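Local coordinates for protein arginine decarboxylase (Campylobacter jejuni subsp. jejuni, PDB 3NZP) that probably catalyses the pyridoxal-phosphate-dependent decarboxylation of arginine to agmatine, a step in the polyamine and spermidine biosynthetic pathway, at residues H527-S539 with G549-L563. Numbering follows the deposited sequence.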
ATOM      1  N   HIS B 527       7.728  -4.035   0.630  1.00 85.00           N
ATOM      2  CA  HIS B 527       7.589  -5.193  -0.250  1.00 82.66           C
ATOM      3  C   HIS B 527       8.522  -6.380   0.065  1.00 89.18           C
ATOM      4  O   HIS B 527       8.305  -7.095   1.051  1.00 97.63           O
ATOM      5  CB  HIS B 527       7.745  -4.745  -1.701  1.00 73.31           C
ATOM      6  CG  HIS B 527       6.844  -5.471  -2.643  1.00 79.46           C
ATOM      7  ND1 HIS B 527       5.503  -5.667  -2.391  1.00 86.96           N
ATOM      8  CD2 HIS B 527       7.093  -6.060  -3.834  1.00 90.53           C
ATOM      9  CE1 HIS B 527       4.964  -6.349  -3.387  1.00 88.49           C
ATOM     10  NE2 HIS B 527       5.908  -6.601  -4.275  1.00 92.47           N
ATOM     11  N   ASN B 528       9.553  -6.605  -0.747  1.00 83.30           N
ATOM     12  CA  ASN B 528      10.465  -7.726  -0.497  1.00 77.82           C
ATOM     13  C   ASN B 528      11.369  -7.479   0.705  1.00 79.66           C
ATOM     14  O   ASN B 528      12.587  -7.618   0.612  1.00 83.30           O
ATOM     15  CB  ASN B 528      11.327  -8.007  -1.735  1.00 85.31           C
ATOM     16  CG  ASN B 528      10.513  -8.512  -2.916  1.00 90.34           C
ATOM     17  OD1 ASN B 528      11.043  -8.723  -4.010  1.00 86.11           O
ATOM     18  ND2 ASN B 528       9.219  -8.713  -2.696  1.00 96.40           N
ATOM     19  N   LEU B 529      10.761  -7.121   1.833  1.00 77.43           N
ATOM     20  CA  LEU B 529      11.473  -6.844   3.086  1.00 66.48           C
ATOM     21  C   LEU B 529      12.427  -5.659   3.018  1.00 63.57           C
ATOM     22  O   LEU B 529      13.233  -5.472   3.928  1.00 68.06           O
ATOM     23  CB  LEU B 529      12.230  -8.090   3.579  1.00 51.47           C
ATOM     24  CG  LEU B 529      11.349  -9.184   4.185  1.00 52.69           C
ATOM     25  CD1 LEU B 529      12.160 -10.407   4.591  1.00 43.83           C
ATOM     26  CD2 LEU B 529      10.628  -8.594   5.388  1.00 47.32           C
ATOM     27  N   PHE B 530      12.349  -4.861   1.953  1.00 59.86           N
ATOM     28  CA  PHE B 530      13.227  -3.693   1.850  1.00 65.24           C
ATOM     29  C   PHE B 530      12.739  -2.688   2.884  1.00 67.96           C
ATOM     30  O   PHE B 530      11.750  -1.991   2.660  1.00 73.81           O
ATOM     31  CB  PHE B 530      13.175  -3.069   0.440  1.00 64.48           C
ATOM     32  CG  PHE B 530      13.847  -3.898  -0.622  1.00 60.36           C
ATOM     33  CD1 PHE B 530      13.103  -4.716  -1.464  1.00 63.88           C
ATOM     34  CD2 PHE B 530      15.232  -3.891  -0.752  1.00 62.38           C
ATOM     35  CE1 PHE B 530      13.733  -5.523  -2.422  1.00 61.55           C
ATOM     36  CE2 PHE B 530      15.873  -4.694  -1.706  1.00 62.79           C
ATOM     37  CZ  PHE B 530      15.121  -5.511  -2.538  1.00 61.73           C
ATOM     38  N   THR B 531      13.422  -2.624   4.024  1.00 68.33           N
ATOM     39  CA  THR B 531      13.012  -1.711   5.092  1.00 66.35           C
ATOM     40  C   THR B 531      13.256  -0.246   4.779  1.00 57.82           C
ATOM     41  O   THR B 531      13.964   0.095   3.830  1.00 50.24           O
ATOM     42  CB  THR B 531      13.720  -2.031   6.429  1.00 77.49           C
ATOM     43  OG1 THR B 531      15.122  -1.740   6.318  1.00 78.60           O
ATOM     44  CG2 THR B 531      13.514  -3.501   6.801  1.00 75.67           C
ATOM     45  N   HIS B 532      12.653   0.616   5.593  1.00 53.86           N
ATOM     46  CA  HIS B 532      12.775   2.058   5.424  1.00 54.58           C
ATOM     47  C   HIS B 532      14.254   2.390   5.190  1.00 48.37           C
ATOM     48  O   HIS B 532      15.133   1.882   5.886  1.00 53.92           O
ATOM     49  CB  HIS B 532      12.215   2.759   6.672  1.00 58.68           C
ATOM     50  CG  HIS B 532      12.121   4.249   6.554  1.00 67.04           C
ATOM     51  ND1 HIS B 532      13.132   5.022   6.021  1.00 68.42           N
ATOM     52  CD2 HIS B 532      11.174   5.119   6.985  1.00 68.24           C
ATOM     53  CE1 HIS B 532      12.816   6.300   6.136  1.00 68.56           C
ATOM     54  NE2 HIS B 532      11.633   6.386   6.719  1.00 70.14           N
ATOM     55  N   PRO B 533      14.544   3.216   4.178  1.00 39.35           N
ATOM     56  CA  PRO B 533      15.928   3.581   3.885  1.00 38.59           C
ATOM     57  C   PRO B 533      16.511   4.489   4.953  1.00 34.10           C
ATOM     58  O   PRO B 533      15.785   5.003   5.795  1.00 29.44           O
ATOM     59  CB  PRO B 533      15.819   4.263   2.517  1.00 40.26           C
ATOM     60  CG  PRO B 533      14.463   4.863   2.544  1.00 29.43           C
ATOM     61  CD  PRO B 533      13.627   3.783   3.177  1.00 34.90           C
ATOM     62  N   THR B 534      17.825   4.670   4.936  1.00 37.68           N
ATOM     63  CA  THR B 534      18.441   5.535   5.924  1.00 37.07           C
ATOM     64  C   THR B 534      17.903   6.950   5.746  1.00 38.78           C
ATOM     65  O   THR B 534      17.772   7.430   4.623  1.00 36.41           O
ATOM     66  CB  THR B 534      19.959   5.565   5.766  1.00 36.30           C
ATOM     67  OG1 THR B 534      20.498   4.278   6.077  1.00 39.42           O
ATOM     68  CG2 THR B 534      20.561   6.599   6.683  1.00 29.73           C
ATOM     69  N   GLU B 535      17.567   7.614   6.843  1.00 39.59           N
ATOM     70  CA  GLU B 535      17.071   8.975   6.738  1.00 36.12           C
ATOM     71  C   GLU B 535      17.958   9.898   7.550  1.00 37.56           C
ATOM     72  O   GLU B 535      18.556   9.485   8.544  1.00 40.06           O
ATOM     73  CB  GLU B 535      15.631   9.071   7.226  1.00 44.96           C
ATOM     74  CG  GLU B 535      15.454   9.000   8.734  1.00 53.26           C
ATOM     75  CD  GLU B 535      13.999   9.252   9.151  1.00 61.60           C
ATOM     76  OE1 GLU B 535      13.126   8.388   8.844  1.00 44.47           O
ATOM     77  OE2 GLU B 535      13.736  10.321   9.772  1.00 49.46           O
ATOM     78  N   ALA B 536      18.059  11.147   7.115  1.00 36.75           N
ATOM     79  CA  ALA B 536      18.890  12.118   7.806  1.00 38.82           C
ATOM     80  C   ALA B 536      18.204  13.467   7.771  1.00 39.52           C
ATOM     81  O   ALA B 536      17.534  13.792   6.793  1.00 42.11           O
ATOM     82  CB  ALA B 536      20.253  12.206   7.130  1.00 37.02           C
ATOM     83  N   ILE B 537      18.374  14.246   8.836  1.00 36.58           N
ATOM     84  CA  ILE B 537      17.777  15.578   8.928  1.00 39.46           C
ATOM     85  C   ILE B 537      18.819  16.644   8.635  1.00 38.40           C
ATOM     86  O   ILE B 537      19.778  16.794   9.387  1.00 47.69           O
ATOM     87  CB  ILE B 537      17.223  15.807  10.315  1.00 40.08           C
ATOM     88  CG1 ILE B 537      16.207  14.709  10.615  1.00 41.48           C
ATOM     89  CG2 ILE B 537      16.633  17.212  10.420  1.00 31.80           C
ATOM     90  CD1 ILE B 537      15.733  14.712  12.034  1.00 62.53           C
ATOM     91  N   ILE B 538      18.628  17.391   7.551  1.00 38.34           N
ATOM     92  CA  ILE B 538      19.586  18.422   7.165  1.00 40.77           C
ATOM     93  C   ILE B 538      19.211  19.824   7.630  1.00 46.34           C
ATOM     94  O   ILE B 538      18.167  20.356   7.245  1.00 52.39           O
ATOM     95  CB  ILE B 538      19.767  18.454   5.638  1.00 35.63           C
ATOM     96  CG1 ILE B 538      20.028  17.043   5.124  1.00 37.24           C
ATOM     97  CG2 ILE B 538      20.931  19.337   5.270  1.00 38.54           C
ATOM     98  CD1 ILE B 538      21.113  16.328   5.889  1.00 29.76           C
ATOM     99  N   SER B 539      20.069  20.419   8.456  1.00 46.66           N
ATOM    100  CA  SER B 539      19.838  21.767   8.962  1.00 45.28           C
ATOM    101  C   SER B 539      20.631  22.756   8.130  1.00 43.24           C
ATOM    102  O   SER B 539      21.753  22.478   7.728  1.00 47.67           O
ATOM    103  CB  SER B 539      20.272  21.868  10.418  1.00 44.50           C
ATOM    104  OG  SER B 539      19.910  23.130  10.947  1.00 58.10           O
ATOM    105  N   GLY B 549      20.869  13.802  13.129  1.00 52.62           N
ATOM    106  CA  GLY B 549      19.717  12.943  13.325  1.00 51.93           C
ATOM    107  C   GLY B 549      19.585  11.864  12.268  1.00 54.73           C
ATOM    108  O   GLY B 549      18.534  11.700  11.636  1.00 63.69           O
ATOM    109  N   ILE B 550      20.665  11.121  12.076  1.00 48.28           N
ATOM    110  CA  ILE B 550      20.694  10.045  11.104  1.00 42.10           C
ATOM    111  C   ILE B 550      20.054   8.783  11.687  1.00 35.76           C
ATOM    112  O   ILE B 550      20.181   8.502  12.874  1.00 39.57           O
ATOM    113  CB  ILE B 550      22.155   9.748  10.711  1.00 42.60           C
ATOM    114  CG1 ILE B 550      22.808  11.036  10.214  1.00 50.67           C
ATOM    115  CG2 ILE B 550      22.217   8.684   9.653  1.00 36.08           C
ATOM    116  CD1 ILE B 550      24.280  10.891   9.872  1.00 53.31           C
ATOM    117  N   ILE B 551      19.326   8.051  10.857  1.00 38.13           N
ATOM    118  CA  ILE B 551      18.712   6.794  11.273  1.00 39.25           C
ATOM    119  C   ILE B 551      19.135   5.807  10.198  1.00 41.26           C
ATOM    120  O   ILE B 551      18.606   5.811   9.081  1.00 40.94           O
ATOM    121  CB  ILE B 551      17.167   6.851  11.294  1.00 43.41           C
ATOM    122  CG1 ILE B 551      16.688   7.910  12.268  1.00 47.03           C
ATOM    123  CG2 ILE B 551      16.616   5.529  11.807  1.00 39.29           C
ATOM    124  CD1 ILE B 551      17.126   7.624  13.686  1.00 54.94           C
ATOM    125  N   GLU B 552      20.104   4.973  10.532  1.00 35.28           N
ATOM    126  CA  GLU B 552      20.618   4.015   9.581  1.00 37.43           C
ATOM    127  C   GLU B 552      19.591   2.921   9.290  1.00 34.42           C
ATOM    128  O   GLU B 552      18.789   2.564  10.154  1.00 31.10           O
ATOM    129  CB  GLU B 552      21.924   3.430  10.131  1.00 49.76           C
ATOM    130  CG  GLU B 552      22.743   2.597   9.174  1.00 61.48           C
ATOM    131  CD  GLU B 552      24.172   2.493   9.643  1.00 70.93           C
ATOM    132  OE1 GLU B 552      24.385   2.622  10.867  1.00 79.17           O
ATOM    133  OE2 GLU B 552      25.075   2.287   8.806  1.00 79.93           O
ATOM    134  N   ALA B 553      19.601   2.412   8.063  1.00 30.02           N
ATOM    135  CA  ALA B 553      18.673   1.366   7.649  1.00 27.38           C
ATOM    136  C   ALA B 553      18.939   0.050   8.377  1.00 35.29           C
ATOM    137  O   ALA B 553      20.095  -0.360   8.536  1.00 39.73           O
ATOM    138  CB  ALA B 553      18.780   1.160   6.157  1.00 21.08           C
ATOM    139  N   GLN B 554      17.872  -0.616   8.813  1.00 39.91           N
ATOM    140  CA  GLN B 554      17.981  -1.890   9.535  1.00 42.50           C
ATOM    141  C   GLN B 554      18.836  -2.946   8.854  1.00 42.62           C
ATOM    142  O   GLN B 554      18.946  -2.986   7.631  1.00 48.02           O
ATOM    143  CB  GLN B 554      16.602  -2.507   9.731  1.00 45.31           C
ATOM    144  CG  GLN B 554      15.819  -1.978  10.880  1.00 51.77           C
ATOM    145  CD  GLN B 554      14.675  -2.902  11.231  1.00 64.04           C
ATOM    146  OE1 GLN B 554      13.937  -3.371  10.344  1.00 65.49           O
ATOM    147  NE2 GLN B 554      14.518  -3.181  12.525  1.00 60.21           N
ATOM    148  N   SER B 555      19.433  -3.826   9.641  1.00 36.89           N
ATOM    149  CA  SER B 555      20.220  -4.890   9.045  1.00 35.69           C
ATOM    150  C   SER B 555      19.256  -6.033   8.784  1.00 38.52           C
ATOM    151  O   SER B 555      18.184  -6.114   9.402  1.00 32.52           O
ATOM    152  CB  SER B 555      21.314  -5.368  10.000  1.00 39.50           C
ATOM    153  OG  SER B 555      20.746  -6.101  11.070  1.00 34.42           O
ATOM    154  N   ILE B 556      19.636  -6.919   7.871  1.00 42.87           N
ATOM    155  CA  ILE B 556      18.811  -8.079   7.535  1.00 38.16           C
ATOM    156  C   ILE B 556      18.328  -8.764   8.812  1.00 34.50           C
ATOM    157  O   ILE B 556      17.145  -9.067   8.961  1.00 21.78           O
ATOM    158  CB  ILE B 556      19.624  -9.073   6.707  1.00 34.04           C
ATOM    159  CG1 ILE B 556      19.856  -8.512   5.320  1.00 20.90           C
ATOM    160  CG2 ILE B 556      18.884 -10.389   6.599  1.00 44.20           C
ATOM    161  CD1 ILE B 556      20.769  -9.388   4.533  1.00 32.67           C
ATOM    162  N   LEU B 557      19.273  -8.994   9.720  1.00 35.09           N
ATOM    163  CA  LEU B 557      18.999  -9.623  11.006  1.00 35.66           C
ATOM    164  C   LEU B 557      17.887  -8.890  11.750  1.00 40.69           C
ATOM    165  O   LEU B 557      16.927  -9.510  12.200  1.00 40.89           O
ATOM    166  CB  LEU B 557      20.269  -9.632  11.854  1.00 32.75           C
ATOM    167  CG  LEU B 557      20.646 -10.979  12.471  1.00 34.84           C
ATOM    168  CD1 LEU B 557      20.453 -12.066  11.447  1.00 31.20           C
ATOM    169  CD2 LEU B 557      22.091 -10.946  12.951  1.00 28.28           C
ATOM    170  N   ASP B 558      18.022  -7.570  11.879  1.00 43.18           N
ATOM    171  CA  ASP B 558      17.005  -6.779  12.565  1.00 41.28           C
ATOM    172  C   ASP B 558      15.665  -6.921  11.855  1.00 39.73           C
ATOM    173  O   ASP B 558      14.622  -7.053  12.489  1.00 35.31           O
ATOM    174  CB  ASP B 558      17.375  -5.298  12.605  1.00 55.01           C
ATOM    175  CG  ASP B 558      18.578  -5.004  13.501  1.00 63.65           C
ATOM    176  OD1 ASP B 558      18.656  -5.561  14.626  1.00 55.35           O
ATOM    177  OD2 ASP B 558      19.439  -4.192  13.074  1.00 69.98           O
ATOM    178  N   THR B 559      15.694  -6.889  10.533  1.00 34.93           N
ATOM    179  CA  THR B 559      14.469  -7.012   9.776  1.00 32.60           C
ATOM    180  C   THR B 559      13.756  -8.329  10.063  1.00 37.00           C
ATOM    181  O   THR B 559      12.535  -8.371  10.254  1.00 37.47           O
ATOM    182  CB  THR B 559      14.764  -6.898   8.293  1.00 28.17           C
ATOM    183  OG1 THR B 559      15.340  -5.615   8.033  1.00 26.94           O
ATOM    184  CG2 THR B 559      13.491  -7.070   7.478  1.00 23.56           C
ATOM    185  N   LEU B 560      14.522  -9.412  10.094  1.00 37.59           N
ATOM    186  CA  LEU B 560      13.953 -10.721  10.358  1.00 35.08           C
ATOM    187  C   LEU B 560      13.331 -10.745  11.735  1.00 36.28           C
ATOM    188  O   LEU B 560      12.264 -11.321  11.932  1.00 37.85           O
ATOM    189  CB  LEU B 560      15.028 -11.801  10.271  1.00 32.99           C
ATOM    190  CG  LEU B 560      15.511 -12.143   8.869  1.00 33.73           C
ATOM    191  CD1 LEU B 560      16.689 -13.098   8.966  1.00 35.63           C
ATOM    192  CD2 LEU B 560      14.374 -12.741   8.062  1.00 20.04           C
ATOM    193  N   GLU B 561      14.002 -10.121  12.695  1.00 37.37           N
ATOM    194  CA  GLU B 561      13.484 -10.090  14.052  1.00 38.86           C
ATOM    195  C   GLU B 561      12.149  -9.364  14.102  1.00 41.10           C
ATOM    196  O   GLU B 561      11.224  -9.804  14.771  1.00 41.91           O
ATOM    197  CB  GLU B 561      14.455  -9.391  14.981  1.00 42.72           C
ATOM    198  CG  GLU B 561      14.236  -9.767  16.418  1.00 58.55           C
ATOM    199  CD  GLU B 561      15.004  -8.879  17.363  1.00 69.65           C
ATOM    200  OE1 GLU B 561      16.063  -8.346  16.953  1.00 69.05           O
ATOM    201  OE2 GLU B 561      14.546  -8.713  18.518  1.00 83.38           O
ATOM    202  N   ASP B 562      12.055  -8.249  13.389  1.00 40.08           N
ATOM    203  CA  ASP B 562      10.827  -7.492  13.372  1.00 33.59           C
ATOM    204  C   ASP B 562       9.654  -8.331  12.889  1.00 36.20           C
ATOM    205  O   ASP B 562       8.505  -8.003  13.152  1.00 44.31           O
ATOM    206  CB  ASP B 562      10.980  -6.256  12.500  1.00 33.66           C
ATOM    207  CG  ASP B 562      11.849  -5.203  13.144  1.00 44.65           C
ATOM    208  OD1 ASP B 562      12.022  -4.124  12.537  1.00 54.03           O
ATOM    209  OD2 ASP B 562      12.358  -5.446  14.257  1.00 51.57           O
ATOM    210  N   LEU B 563       9.928  -9.409  12.169  1.00 36.81           N
ATOM    211  CA  LEU B 563       8.844 -10.257  11.698  1.00 36.71           C
ATOM    212  C   LEU B 563       8.596 -11.321  12.740  1.00 42.38           C
ATOM    213  O   LEU B 563       7.812 -12.257  12.530  1.00 45.97           O
ATOM    214  CB  LEU B 563       9.194 -10.906  10.370  1.00 35.85           C
ATOM    215  CG  LEU B 563       8.982 -10.003   9.164  1.00 35.99           C
ATOM    216  CD1 LEU B 563       9.492 -10.715   7.916  1.00 47.47           C
ATOM    217  CD2 LEU B 563       7.507  -9.668   9.031  1.00 38.93           C
TER
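An antiparallel beta hairpin, strands 534-540 and 545-551, pairs Glu535 with Ile551, and its second strand leads through residues 552-555 into helix 556-562. Strands 534-539 and 549-551 run antiparallel, their directions 174° apart, and Glu535 and Ile551 form a hydrogen-bonded pair. Ile551 N donates to Glu535 O over 2.8 Å, almost in line with the C=O bond, whereas the return bond from Glu535 N meets Ile551 O tilted from its carbonyl plane. The side chains of this pair lie side by side on one face, with Glu535 CG 3.8 Å from Ile551 CB; the glutamate carboxylate continues to a salt bridge with Arg50, at the end of strand 47-50, which pairs parallel with strand 534-540 in the mixed sheet.

Where regular pairing stops, Thr534 takes over with its side chain. Its OG1 lies anti to the carbonyl carbon (chi1 -67°) and accepts from Ala553 N at 2.9 Å, a bent bond of 140°, while Ala553 CB rests near His532 O. Further out, Thr531 points its methyl CG2 at Thr559 in the first turn of the helix, and the Gln554 side chain crosses that of Thr531 at about a right angle. The start of that helix is closed by a capping box of Ser555 and Asp558, with Ser555 OG accepting from Asp558 N. Nearby, Asn528 O is hydrogen-bonded to Ser112 of the second subunit, and Leu563 packs on Tyr90 of that subunit, placing this end of the contact at the dimer interface. There Leu529 and Leu563 meet tip to tip, CD2 of Leu529 lying 3.5 Å from CD1 of Leu563.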